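PDB 6E29: SWD1-like protein from Myceliophthora thermophila, which probably serves as a WD-repeat scaffold subunit of the COMPASS histone H3 methyltransferase complex, this chain being its beta-propeller domain. Local coordinates for residues V147-T155 with Q167-T176; E321-L329 with G337-T345. All coordinates share one frame; numbering follows the deposited sequence. Where two conformers were deposited one is given.

Contact 1: V147-T155 with Q167-T176; sequences VLPSVPKRT and QAKEDAKHMT
An insertion between two blades of the beta-propeller, carrying helix 161-171 outward, is closed here where Arg-154 of its outgoing limb grips Asp-171 of its returning one. The guanidinium meets the carboxylate side-on in a two-pronged salt bridge: NE of Arg-154 lies 2.8 Å from OD2 of Asp-171, and NH2 of Arg-154 3.0 Å from OD1 of Asp-171. Both bonds are almost straight and use syn lone pairs, and the two flat groups are nearly coplanar, 16° apart. Arginine suits this place because its chain, extended from CG to NE, carries a planar charged group across to the helix. Gln-167, one turn earlier, lays its amide flat over one guanidinium face, the planes 6° apart, with NE2 of Gln-167 3.2 Å from CZ of Arg-154. With CG of Gln-167 anti to the backbone N (chi1 -174°) and the chain extended beyond it, the amide reaches that face, while its OE1 is hydrogen-bonded to OG1 of Thr-159. Glu-158 takes NH1 of Arg-154 in a second salt bridge, fixing the guanidinium in position and rotation.

Toward the propeller, the type I turn from Asp-171 to His-174 leads the chain into strand 176-181. Val-151, in one of its two modelled conformers, packs CG2 against CB of His-174 at 3.6 Å, the side chains crossing at about a right angle. Beyond it the limbs converge, consistent with the small hydroxyl residues there: in one of two modelled conformers, Ser-150 OG shares a 2.8 Å hydrogen bond with Thr-176 OG1, which a water links to the carbonyl O of Pro-149.

Contact 2: E321-L329 with G337-T345; sequences EWHPHRALL and GRINIWSVT
Leu-329 and Trp-342 form a hydrogen-bonded antiparallel pair in the beta hairpin of strands 328-333 and 339-343, part of one four-stranded propeller blade. Backbone bonds set the register. Leu-329 N donates to Trp-342 O at 2.9 Å, in the carbonyl plane, and Trp-342 N returns a bond to Leu-329 O at 2.8 Å. Beyond the non-hydrogen-bonded pair Leu-328 and Ser-343, Val-344 N reaches Ala-327 O at 3.1 Å, standing 37° out of the carbonyl plane; Ala-327 is the centre of an inverse gamma turn that leads into the strand. Between these bonds, CA of Leu-328 lies 3.3 Å from Trp-342 O in a CA-H...O contact.

Apolar packing differs on the two faces. On that of Leu-328, its CB touches CG2 of Ile-341 at 4.0 Å, while in one of its two conformers Ser-343 sets its OG beside CD2 of Leu-328. On the other face, CG2 of Val-344 touches both CB of Leu-329 and CZ3 of Trp-322, each 3.9 Å away. With CG anti to the backbone N (chi1 172°) and chi2 near 59°, Leu-329 carries CD1 over one face of the Trp-322 ring, offset toward its rim. Replacing Trp-322 with an alanine would probably open a gap beside Val-344 CG2 and leave Leu-329 CD1 without the flat surface it rests on.

Strand 317-322 borders this hairpin on one side and strand 19-23, from the start of the chain, on the other; Ile-298 of strand 296-300 in the preceding blade packs against Trp-322, Leu-329 and Val-344.

Overall arrangement
Contacts 1 and 2 follow one another along the chain and lie on opposite sides of the chain's centre, their own centres about 39 Å apart and their nearest atoms about 18 Å apart, with no touch between them. They differ in kind. The centre of contact 2 lies about 17 Å from the centre of the chain, partly buried within the blade that unites the two ends of this construct, the usual means by which a WD propeller closes its ring. The centre of contact 1 lies about 22 Å from the centre of the chain; this surface contact ties down an insertion joining strands 144-147 and 176-181 of successive blades. One thus belongs to the ring itself, the other to a projection from it.

Contact 1: V147-T155 with Q167-T176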
ATOM      1  N   VAL B 147      -5.445 -15.799  10.888  1.00 37.47           N
ATOM      2  CA  VAL B 147      -4.292 -15.964   9.992  1.00 35.69           C
ATOM      3  C   VAL B 147      -4.777 -15.974   8.544  1.00 45.32           C
ATOM      4  O   VAL B 147      -5.776 -16.628   8.207  1.00 43.02           O
ATOM      5  CB  VAL B 147      -3.515 -17.258  10.301  1.00 39.60           C
ATOM      6  CG1 VAL B 147      -2.319 -17.407   9.309  1.00 44.58           C
ATOM      7  CG2 VAL B 147      -3.030 -17.299  11.694  1.00 51.43           C
ATOM      8  N   LEU B 148      -4.097 -15.317   7.721  1.00 33.69           N
ATOM      9  CA  LEU B 148      -4.473 -15.387   6.307  1.00 31.77           C
ATOM     10  C   LEU B 148      -3.484 -16.255   5.536  1.00 30.84           C
ATOM     11  O   LEU B 148      -2.317 -16.386   5.932  1.00 31.38           O
ATOM     12  CB  LEU B 148      -4.506 -13.980   5.682  1.00 39.08           C
ATOM     13  CG  LEU B 148      -5.648 -13.032   6.018  1.00 42.34           C
ATOM     14  CD1 LEU B 148      -5.332 -11.670   5.404  1.00 31.65           C
ATOM     15  CD2 LEU B 148      -6.956 -13.576   5.447  1.00 42.11           C
ATOM     16  N   PRO B 149      -3.933 -16.910   4.472  1.00 32.30           N
ATOM     17  CA  PRO B 149      -3.047 -17.840   3.757  1.00 36.55           C
ATOM     18  C   PRO B 149      -2.151 -17.113   2.773  1.00 34.03           C
ATOM     19  O   PRO B 149      -2.546 -16.135   2.141  1.00 29.21           O
ATOM     20  CB  PRO B 149      -4.027 -18.763   3.015  1.00 38.91           C
ATOM     21  CG  PRO B 149      -5.150 -17.889   2.690  1.00 35.83           C
ATOM     22  CD  PRO B 149      -5.277 -16.866   3.860  1.00 38.09           C
ATOM     23  N   SER B 150      -0.922 -17.593   2.651  1.00 26.16           N
ATOM     24  CA  SER B 150      -0.031 -17.146   1.588  0.73 26.82           C
ATOM     25  C   SER B 150      -0.085 -18.031   0.369  1.00 30.73           C
ATOM     26  O   SER B 150       0.234 -17.582  -0.737  1.00 32.07           O
ATOM     27  CB  SER B 150       1.419 -17.117   2.073  0.73 44.85           C
ATOM     28  OG  SER B 150       1.722 -15.885   2.694  0.73 30.39           O
ATOM     29  N   VAL B 151      -0.463 -19.287   0.570  1.00 24.71           N
ATOM     30  CA  VAL B 151      -0.376 -20.291  -0.468  1.00 28.63           C
ATOM     31  C   VAL B 151      -1.665 -21.144  -0.357  1.00 30.55           C
ATOM     32  O   VAL B 151      -2.166 -21.299   0.747  1.00 31.13           O
ATOM     33  CB  VAL B 151       0.905 -21.097  -0.234  1.00 37.04           C
ATOM     34  CG1 VAL B 151       0.656 -22.505  -0.137  1.00 49.97           C
ATOM     35  CG2 VAL B 151       1.875 -20.715  -1.235  1.00 36.62           C
ATOM     36  N   PRO B 152      -2.209 -21.589  -1.480  1.00 29.04           N
ATOM     37  CA  PRO B 152      -3.359 -22.511  -1.439  1.00 40.99           C
ATOM     38  C   PRO B 152      -3.072 -23.765  -0.627  1.00 37.96           C
ATOM     39  O   PRO B 152      -1.924 -24.190  -0.424  1.00 31.13           O
ATOM     40  CB  PRO B 152      -3.568 -22.873  -2.919  1.00 32.08           C
ATOM     41  CG  PRO B 152      -2.855 -21.808  -3.706  1.00 33.63           C
ATOM     42  CD  PRO B 152      -1.699 -21.402  -2.853  1.00 30.86           C
ATOM     43  N   LYS B 153      -4.146 -24.381  -0.172  1.00 39.97           N
ATOM     44  CA  LYS B 153      -4.023 -25.548   0.681  1.00 49.03           C
ATOM     45  C   LYS B 153      -3.797 -26.785  -0.187  1.00 45.72           C
ATOM     46  O   LYS B 153      -4.581 -27.073  -1.095  1.00 42.26           O
ATOM     47  CB  LYS B 153      -5.264 -25.724   1.550  1.00 46.68           C
ATOM     48  CG  LYS B 153      -4.946 -26.446   2.851  1.00 51.89           C
ATOM     49  CD  LYS B 153      -3.825 -25.733   3.617  1.00 66.81           C
ATOM     50  CE  LYS B 153      -3.934 -25.968   5.134  1.00 69.49           C
ATOM     51  NZ  LYS B 153      -3.383 -27.325   5.544  1.00 69.13           N
ATOM     52  N   ARG B 154      -2.741 -27.516   0.099  1.00 31.29           N
ATOM     53  CA  ARG B 154      -2.578 -28.804  -0.602  1.00 34.45           C
ATOM     54  C   ARG B 154      -3.441 -29.888   0.035  1.00 48.13           C
ATOM     55  O   ARG B 154      -3.767 -29.831   1.224  1.00 49.59           O
ATOM     56  CB  ARG B 154      -1.120 -29.236  -0.582  1.00 31.47           C
ATOM     57  CG  ARG B 154      -0.223 -28.272  -1.411  1.00 32.80           C
ATOM     58  CD  ARG B 154       1.126 -28.902  -1.611  1.00 31.74           C
ATOM     59  NE  ARG B 154       2.099 -27.996  -2.168  1.00 26.09           N
ATOM     60  CZ  ARG B 154       2.302 -27.849  -3.460  1.00 25.60           C
ATOM     61  NH1 ARG B 154       1.589 -28.558  -4.313  1.00 25.01           N
ATOM     62  NH2 ARG B 154       3.248 -27.009  -3.879  1.00 24.30           N
ATOM     63  N   THR B 155      -3.806 -30.888  -0.773  1.00 38.70           N
ATOM     64  CA  THR B 155      -4.542 -32.037  -0.266  1.00 38.19           C
ATOM     65  C   THR B 155      -3.627 -32.961   0.531  1.00 38.61           C
ATOM     66  O   THR B 155      -2.405 -32.963   0.401  1.00 43.86           O
ATOM     67  CB  THR B 155      -5.204 -32.838  -1.384  1.00 37.52           C
ATOM     68  OG1 THR B 155      -4.266 -33.776  -1.917  1.00 37.31           O
ATOM     69  CG2 THR B 155      -5.757 -31.953  -2.486  1.00 43.71           C
ATOM     70  N   GLN B 167       8.764 -30.160   0.045  1.00 31.71           N
ATOM     71  CA  GLN B 167       7.693 -29.383  -0.546  1.00 29.79           C
ATOM     72  C   GLN B 167       7.208 -28.316   0.426  1.00 38.90           C
ATOM     73  O   GLN B 167       6.952 -27.171   0.035  1.00 34.93           O
ATOM     74  CB  GLN B 167       6.541 -30.295  -0.937  1.00 29.16           C
ATOM     75  CG  GLN B 167       5.452 -29.520  -1.688  1.00 29.10           C
ATOM     76  CD  GLN B 167       4.341 -30.444  -2.108  1.00 33.77           C
ATOM     77  OE1 GLN B 167       3.697 -31.081  -1.276  1.00 28.19           O
ATOM     78  NE2 GLN B 167       4.115 -30.526  -3.407  1.00 34.43           N
ATOM     79  N   ALA B 168       7.037 -28.686   1.697  1.00 37.99           N
ATOM     80  CA  ALA B 168       6.584 -27.702   2.679  1.00 32.40           C
ATOM     81  C   ALA B 168       7.585 -26.567   2.811  1.00 34.19           C
ATOM     82  O   ALA B 168       7.198 -25.397   2.876  1.00 38.17           O
ATOM     83  CB  ALA B 168       6.366 -28.380   4.031  1.00 35.56           C
ATOM     84  N   LYS B 169       8.878 -26.901   2.915  1.00 33.11           N
ATOM     85  CA  LYS B 169       9.922 -25.875   2.973  1.00 37.07           C
ATOM     86  C   LYS B 169       9.823 -24.926   1.783  1.00 46.30           C
ATOM     87  O   LYS B 169       9.948 -23.701   1.937  1.00 34.78           O
ATOM     88  CB  LYS B 169      11.297 -26.552   3.012  1.00 39.93           C
ATOM     89  CG  LYS B 169      12.487 -25.610   3.256  1.00 54.39           C
ATOM     90  CD  LYS B 169      13.807 -26.406   3.559  1.00 53.80           C
ATOM     91  CE  LYS B 169      14.694 -26.505   2.295  1.00 58.75           C
ATOM     92  NZ  LYS B 169      14.491 -25.280   1.418  1.00 56.52           N
ATOM     93  N   GLU B 170       9.560 -25.463   0.590  1.00 38.60           N
ATOM     94  CA  GLU B 170       9.471 -24.607  -0.594  1.00 49.17           C
ATOM     95  C   GLU B 170       8.220 -23.736  -0.569  1.00 30.96           C
ATOM     96  O   GLU B 170       8.294 -22.549  -0.907  1.00 32.28           O
ATOM     97  CB  GLU B 170       9.489 -25.438  -1.884  1.00 36.19           C
ATOM     98  CG  GLU B 170      10.854 -26.117  -2.256  1.00 39.14           C
ATOM     99  CD  GLU B 170      12.083 -25.188  -2.115  1.00 60.16           C
ATOM    100  OE1 GLU B 170      12.947 -25.459  -1.228  1.00 68.38           O
ATOM    101  OE2 GLU B 170      12.179 -24.187  -2.880  1.00 62.60           O
ATOM    102  N   ASP B 171       7.061 -24.323  -0.231  1.00 29.34           N
ATOM    103  CA  ASP B 171       5.818 -23.561  -0.132  1.00 34.85           C
ATOM    104  C   ASP B 171       5.973 -22.416   0.848  1.00 32.22           C
ATOM    105  O   ASP B 171       5.380 -21.341   0.665  1.00 26.56           O
ATOM    106  CB  ASP B 171       4.668 -24.453   0.339  1.00 34.14           C
ATOM    107  CG  ASP B 171       4.237 -25.460  -0.700  1.00 39.75           C
ATOM    108  OD1 ASP B 171       4.704 -25.379  -1.858  1.00 38.96           O
ATOM    109  OD2 ASP B 171       3.415 -26.331  -0.353  1.00 34.38           O
ATOM    110  N   ALA B 172       6.757 -22.638   1.899  1.00 30.37           N
ATOM    111  CA  ALA B 172       6.949 -21.630   2.936  1.00 37.33           C
ATOM    112  C   ALA B 172       7.762 -20.442   2.447  1.00 33.62           C
ATOM    113  O   ALA B 172       7.781 -19.405   3.111  1.00 43.29           O
ATOM    114  CB  ALA B 172       7.624 -22.280   4.157  1.00 43.53           C
ATOM    115  N   LYS B 173       8.446 -20.557   1.313  1.00 36.46           N
ATOM    116  CA  LYS B 173       9.135 -19.382   0.809  1.00 37.14           C
ATOM    117  C   LYS B 173       8.192 -18.381   0.196  1.00 37.06           C
ATOM    118  O   LYS B 173       8.613 -17.255  -0.097  1.00 39.88           O
ATOM    119  CB  LYS B 173      10.182 -19.793  -0.207  1.00 42.07           C
ATOM    120  CG  LYS B 173      11.265 -20.640   0.430  1.00 42.09           C
ATOM    121  CD  LYS B 173      12.206 -21.209  -0.627  1.00 45.80           C
ATOM    122  CE  LYS B 173      13.335 -21.996   0.029  1.00 55.59           C
ATOM    123  NZ  LYS B 173      14.214 -22.539  -1.045  1.00 55.06           N
ATOM    124  N   HIS B 174       6.935 -18.753  -0.012  1.00 27.41           N
ATOM    125  CA  HIS B 174       5.936 -17.823  -0.533  1.00 26.87           C
ATOM    126  C   HIS B 174       5.399 -17.002   0.622  1.00 28.34           C
ATOM    127  O   HIS B 174       4.658 -17.528   1.455  1.00 35.28           O
ATOM    128  CB  HIS B 174       4.797 -18.580  -1.193  1.00 24.75           C
ATOM    129  CG  HIS B 174       5.191 -19.321  -2.415  1.00 23.94           C
ATOM    130  ND1 HIS B 174       4.749 -18.945  -3.669  1.00 28.85           N
ATOM    131  CD2 HIS B 174       5.941 -20.443  -2.593  1.00 31.66           C
ATOM    132  CE1 HIS B 174       5.242 -19.780  -4.570  1.00 29.55           C
ATOM    133  NE2 HIS B 174       5.956 -20.707  -3.942  1.00 33.29           N
ATOM    134  N   MET B 175       5.789 -15.742   0.715  1.00 26.46           N
ATOM    135  CA  MET B 175       5.366 -14.936   1.857  1.00 26.04           C
ATOM    136  C   MET B 175       4.686 -13.677   1.349  1.00 24.92           C
ATOM    137  O   MET B 175       5.059 -13.141   0.300  1.00 27.40           O
ATOM    138  CB  MET B 175       6.538 -14.587   2.744  1.00 28.08           C
ATOM    139  CG  MET B 175       7.239 -15.860   3.198  1.00 35.86           C
ATOM    140  SD  MET B 175       8.307 -15.664   4.564  1.00 59.75           S
ATOM    141  CE  MET B 175       9.390 -14.369   3.921  1.00 53.57           C
ATOM    142  N   THR B 176       3.669 -13.219   2.075  1.00 25.30           N
ATOM    143  CA  THR B 176       2.860 -12.119   1.591  1.00 23.39           C
ATOM    144  C   THR B 176       3.457 -10.773   2.013  1.00 25.62           C
ATOM    145  O   THR B 176       3.752 -10.547   3.192  1.00 29.98           O
ATOM    146  CB  THR B 176       1.442 -12.267   2.134  1.00 25.73           C
ATOM    147  OG1 THR B 176       0.846 -13.461   1.602  1.00 27.64           O
ATOM    148  CG2 THR B 176       0.588 -11.061   1.819  1.00 25.08           C
TER
HETATM  149  O   HOH W   1      -1.568 -14.028   0.484  1.00 31.97           O

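Contact 2: E321-L329 with G337-T345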
ATOM      1  N   GLU B 321       2.243  10.177  -3.130  1.00 19.50           N
ATOM      2  CA  GLU B 321       0.789  10.063  -3.017  1.00 24.67           C
ATOM      3  C   GLU B 321       0.159  11.206  -3.778  1.00 19.35           C
ATOM      4  O   GLU B 321       0.614  12.348  -3.650  1.00 18.22           O
ATOM      5  CB  GLU B 321       0.306  10.164  -1.568  1.00 28.53           C
ATOM      6  CG  GLU B 321       0.617   8.947  -0.767  1.00 45.12           C
ATOM      7  CD  GLU B 321      -0.143   7.733  -1.282  1.00 58.30           C
ATOM      8  OE1 GLU B 321      -1.349   7.854  -1.635  1.00 38.44           O
ATOM      9  OE2 GLU B 321       0.491   6.670  -1.353  1.00 36.96           O
ATOM     10  N   TRP B 322      -0.866  10.922  -4.570  1.00 18.56           N
ATOM     11  CA  TRP B 322      -1.627  11.991  -5.200  1.00 22.03           C
ATOM     12  C   TRP B 322      -2.782  12.460  -4.316  1.00 18.86           C
ATOM     13  O   TRP B 322      -3.397  11.652  -3.599  1.00 22.98           O
ATOM     14  CB  TRP B 322      -2.244  11.504  -6.510  1.00 23.04           C
ATOM     15  CG  TRP B 322      -1.283  11.177  -7.635  1.00 19.98           C
ATOM     16  CD1 TRP B 322      -0.620   9.987  -7.840  1.00 17.85           C
ATOM     17  CD2 TRP B 322      -0.957  12.017  -8.748  1.00 20.71           C
ATOM     18  NE1 TRP B 322       0.091  10.043  -9.028  1.00 19.27           N
ATOM     19  CE2 TRP B 322      -0.119  11.267  -9.605  1.00 20.15           C
ATOM     20  CE3 TRP B 322      -1.315  13.317  -9.121  1.00 28.03           C
ATOM     21  CZ2 TRP B 322       0.385  11.788 -10.781  1.00 32.45           C
ATOM     22  CZ3 TRP B 322      -0.804  13.828 -10.296  1.00 31.91           C
ATOM     23  CH2 TRP B 322       0.023  13.066 -11.104  1.00 21.79           C
ATOM     24  N   HIS B 323      -3.160  13.730  -4.485  1.00 19.16           N
ATOM     25  CA  HIS B 323      -4.367  14.260  -3.828  1.00 21.91           C
ATOM     26  C   HIS B 323      -5.626  13.573  -4.399  1.00 37.05           C
ATOM     27  O   HIS B 323      -5.663  13.225  -5.585  1.00 22.56           O
ATOM     28  CB  HIS B 323      -4.412  15.775  -4.054  1.00 20.64           C
ATOM     29  CG  HIS B 323      -5.448  16.473  -3.236  1.00 19.57           C
ATOM     30  ND1 HIS B 323      -6.729  16.699  -3.694  1.00 26.60           N
ATOM     31  CD2 HIS B 323      -5.394  16.986  -1.979  1.00 22.55           C
ATOM     32  CE1 HIS B 323      -7.418  17.343  -2.756  1.00 30.55           C
ATOM     33  NE2 HIS B 323      -6.636  17.510  -1.705  1.00 33.31           N
ATOM     34  N   PRO B 324      -6.668  13.335  -3.579  1.00 20.83           N
ATOM     35  CA  PRO B 324      -7.837  12.579  -4.091  1.00 23.98           C
ATOM     36  C   PRO B 324      -8.746  13.355  -5.022  1.00 25.20           C
ATOM     37  O   PRO B 324      -9.699  12.751  -5.574  1.00 24.39           O
ATOM     38  CB  PRO B 324      -8.620  12.202  -2.812  1.00 24.76           C
ATOM     39  CG  PRO B 324      -8.193  13.298  -1.795  1.00 29.28           C
ATOM     40  CD  PRO B 324      -6.731  13.548  -2.125  1.00 23.98           C
ATOM     41  N   HIS B 325      -8.550  14.671  -5.182  1.00 23.37           N
ATOM     42  CA  HIS B 325      -9.470  15.452  -6.007  1.00 24.66           C
ATOM     43  C   HIS B 325      -8.728  16.325  -7.011  1.00 25.86           C
ATOM     44  O   HIS B 325      -9.270  16.643  -8.074  1.00 25.84           O
ATOM     45  CB  HIS B 325     -10.404  16.339  -5.163  1.00 25.48           C
ATOM     46  CG  HIS B 325     -11.385  15.532  -4.368  1.00 30.28           C
ATOM     47  ND1 HIS B 325     -12.453  14.894  -4.967  1.00 33.93           N
ATOM     48  CD2 HIS B 325     -11.428  15.197  -3.051  1.00 31.43           C
ATOM     49  CE1 HIS B 325     -13.128  14.216  -4.049  1.00 44.00           C
ATOM     50  NE2 HIS B 325     -12.520  14.368  -2.881  1.00 35.73           N
ATOM     51  N   ARG B 326      -7.525  16.748  -6.664  1.00 23.51           N
ATOM     52  CA  ARG B 326      -6.819  17.724  -7.480  1.00 25.03           C
ATOM     53  C   ARG B 326      -5.506  17.154  -8.010  1.00 24.93           C
ATOM     54  O   ARG B 326      -4.963  16.200  -7.459  1.00 23.95           O
ATOM     55  CB  ARG B 326      -6.472  18.991  -6.687  1.00 24.40           C
ATOM     56  CG  ARG B 326      -7.703  19.710  -5.991  1.00 26.94           C
ATOM     57  CD  ARG B 326      -8.698  20.241  -7.028  1.00 33.07           C
ATOM     58  NE  ARG B 326      -9.863  20.852  -6.363  1.00 46.51           N
ATOM     59  CZ  ARG B 326      -9.915  22.118  -5.954  1.00 54.90           C
ATOM     60  NH1 ARG B 326      -8.884  22.951  -6.166  1.00 45.08           N
ATOM     61  NH2 ARG B 326     -11.002  22.558  -5.336  1.00 41.50           N
ATOM     62  N   ALA B 327      -4.950  17.824  -9.037  1.00 23.87           N
ATOM     63  CA  ALA B 327      -3.727  17.306  -9.679  1.00 21.98           C
ATOM     64  C   ALA B 327      -2.498  17.773  -8.879  1.00 33.03           C
ATOM     65  O   ALA B 327      -1.749  18.695  -9.251  1.00 28.95           O
ATOM     66  CB  ALA B 327      -3.673  17.789 -11.134  1.00 27.39           C
ATOM     67  N   LEU B 328      -2.363  17.202  -7.702  1.00 22.51           N
ATOM     68  CA  LEU B 328      -1.269  17.494  -6.770  1.00 26.56           C
ATOM     69  C   LEU B 328      -0.580  16.186  -6.414  1.00 28.21           C
ATOM     70  O   LEU B 328      -1.252  15.203  -6.067  1.00 24.53           O
ATOM     71  CB  LEU B 328      -1.787  18.167  -5.473  1.00 26.07           C
ATOM     72  CG  LEU B 328      -2.542  19.488  -5.617  1.00 35.72           C
ATOM     73  CD1 LEU B 328      -3.226  19.893  -4.300  1.00 33.50           C
ATOM     74  CD2 LEU B 328      -1.525  20.566  -6.073  1.00 33.59           C
ATOM     75  N   LEU B 329       0.760  16.162  -6.449  1.00 24.98           N
ATOM     76  CA  LEU B 329       1.505  14.915  -6.206  1.00 20.18           C
ATOM     77  C   LEU B 329       2.468  15.234  -5.072  1.00 25.98           C
ATOM     78  O   LEU B 329       3.275  16.159  -5.210  1.00 23.47           O
ATOM     79  CB  LEU B 329       2.273  14.481  -7.485  1.00 20.03           C
ATOM     80  CG  LEU B 329       3.253  13.310  -7.387  1.00 21.39           C
ATOM     81  CD1 LEU B 329       2.530  11.987  -6.886  1.00 22.76           C
ATOM     82  CD2 LEU B 329       3.910  13.083  -8.752  1.00 29.91           C
ATOM     83  N   GLY B 337      13.783  13.961   4.460  1.00 43.28           N
ATOM     84  CA  GLY B 337      12.450  13.719   4.966  1.00 39.46           C
ATOM     85  C   GLY B 337      11.457  14.833   4.744  1.00 48.86           C
ATOM     86  O   GLY B 337      10.398  14.819   5.376  1.00 34.97           O
ATOM     87  N   ARG B 338      11.754  15.800   3.871  1.00 33.24           N
ATOM     88  CA  ARG B 338      10.775  16.824   3.559  1.00 34.26           C
ATOM     89  C   ARG B 338       9.659  16.268   2.690  1.00 34.22           C
ATOM     90  O   ARG B 338       9.877  15.374   1.874  1.00 35.83           O
ATOM     91  CB  ARG B 338      11.434  17.966   2.807  1.00 32.40           C
ATOM     92  CG  ARG B 338      12.376  18.711   3.698  1.00 35.44           C
ATOM     93  CD  ARG B 338      12.715  20.040   3.136  1.00 57.54           C
ATOM     94  NE  ARG B 338      13.729  19.972   2.100  1.00 47.49           N
ATOM     95  CZ  ARG B 338      15.027  20.132   2.328  1.00 67.41           C
ATOM     96  NH1 ARG B 338      15.472  20.320   3.572  1.00 55.74           N
ATOM     97  NH2 ARG B 338      15.881  20.088   1.317  1.00 70.98           N
ATOM     98  N   ILE B 339       8.488  16.914   2.752  1.00 29.55           N
ATOM     99  CA  ILE B 339       7.409  16.568   1.839  1.00 25.92           C
ATOM    100  C   ILE B 339       7.283  17.691   0.829  1.00 29.87           C
ATOM    101  O   ILE B 339       6.978  18.836   1.197  1.00 29.94           O
ATOM    102  CB  ILE B 339       6.063  16.349   2.551  1.00 31.58           C
ATOM    103  CG1 ILE B 339       6.178  15.245   3.599  1.00 43.58           C
ATOM    104  CG2 ILE B 339       5.006  15.997   1.490  1.00 27.08           C
ATOM    105  CD1 ILE B 339       5.097  15.330   4.688  1.00 35.30           C
ATOM    106  N   ASN B 340       7.496  17.366  -0.443  1.00 28.34           N
ATOM    107  CA  ASN B 340       7.263  18.311  -1.525  1.00 27.80           C
ATOM    108  C   ASN B 340       5.965  17.987  -2.244  1.00 27.52           C
ATOM    109  O   ASN B 340       5.671  16.817  -2.500  1.00 28.11           O
ATOM    110  CB  ASN B 340       8.412  18.288  -2.524  1.00 36.44           C
ATOM    111  CG  ASN B 340       9.616  19.004  -2.006  1.00 42.57           C
ATOM    112  OD1 ASN B 340       9.685  20.235  -2.072  1.00 35.09           O
ATOM    113  ND2 ASN B 340      10.573  18.253  -1.457  1.00 39.39           N
ATOM    114  N   ILE B 341       5.224  19.024  -2.624  1.00 25.42           N
ATOM    115  CA  ILE B 341       3.951  18.851  -3.336  1.00 24.82           C
ATOM    116  C   ILE B 341       4.036  19.583  -4.658  1.00 26.29           C
ATOM    117  O   ILE B 341       4.245  20.822  -4.693  1.00 26.42           O
ATOM    118  CB  ILE B 341       2.752  19.358  -2.526  1.00 27.50           C
ATOM    119  CG1 ILE B 341       2.636  18.607  -1.201  1.00 30.03           C
ATOM    120  CG2 ILE B 341       1.497  19.184  -3.347  1.00 22.78           C
ATOM    121  CD1 ILE B 341       1.588  19.253  -0.294  1.00 26.89           C
ATOM    122  N   TRP B 342       3.971  18.818  -5.742  1.00 22.94           N
ATOM    123  CA  TRP B 342       3.966  19.344  -7.098  1.00 24.32           C
ATOM    124  C   TRP B 342       2.552  19.599  -7.566  1.00 41.12           C
ATOM    125  O   TRP B 342       1.670  18.769  -7.350  1.00 27.48           O
ATOM    126  CB  TRP B 342       4.546  18.332  -8.104  1.00 24.08           C
ATOM    127  CG  TRP B 342       5.998  18.234  -8.160  1.00 32.52           C
ATOM    128  CD1 TRP B 342       6.831  18.784  -9.108  1.00 33.96           C
ATOM    129  CD2 TRP B 342       6.838  17.509  -7.261  1.00 29.28           C
ATOM    130  NE1 TRP B 342       8.131  18.438  -8.848  1.00 29.59           N
ATOM    131  CE2 TRP B 342       8.174  17.667  -7.719  1.00 34.95           C
ATOM    132  CE3 TRP B 342       6.604  16.757  -6.109  1.00 29.74           C
ATOM    133  CZ2 TRP B 342       9.255  17.111  -7.060  1.00 41.67           C
ATOM    134  CZ3 TRP B 342       7.670  16.201  -5.467  1.00 33.97           C
ATOM    135  CH2 TRP B 342       8.985  16.362  -5.949  1.00 34.65           C
ATOM    136  N   SER B 343       2.371  20.676  -8.313  1.00 25.53           N
ATOM    137  CA  SER B 343       1.164  20.900  -9.111  0.52 33.00           C
ATOM    138  C   SER B 343       1.432  20.374 -10.521  1.00 37.09           C
ATOM    139  O   SER B 343       2.242  20.939 -11.249  1.00 35.16           O
ATOM    140  CB  SER B 343       0.804  22.383  -9.139  0.52 32.98           C
ATOM    141  OG  SER B 343       0.006  22.694  -8.024  0.52 42.50           O
ATOM    142  N   VAL B 344       0.731  19.316 -10.921  1.00 32.69           N
ATOM    143  CA  VAL B 344       1.038  18.567 -12.153  1.00 29.91           C
ATOM    144  C   VAL B 344       0.028  18.920 -13.245  1.00 53.12           C
ATOM    145  O   VAL B 344      -1.146  18.561 -13.149  1.00 50.33           O
ATOM    146  CB  VAL B 344       1.009  17.055 -11.893  1.00 39.05           C
ATOM    147  CG1 VAL B 344       1.532  16.305 -13.101  1.00 38.57           C
ATOM    148  CG2 VAL B 344       1.819  16.725 -10.650  1.00 33.61           C
ATOM    149  N   THR B 345       0.494  19.547 -14.317  1.00 46.23           N
ATOM    150  CA  THR B 345      -0.348  19.869 -15.472  1.00 70.47           C
ATOM    151  C   THR B 345      -0.229  18.888 -16.671  1.00 74.51           C
ATOM    152  O   THR B 345       0.776  18.186 -16.865  1.00 75.41           O
ATOM    153  CB  THR B 345      -0.028  21.278 -15.966  1.00 78.88           C
ATOM    154  OG1 THR B 345      -0.295  22.214 -14.912  1.00 86.54           O
ATOM    155  CG2 THR B 345      -0.871  21.627 -17.187  1.00 86.40           C
TER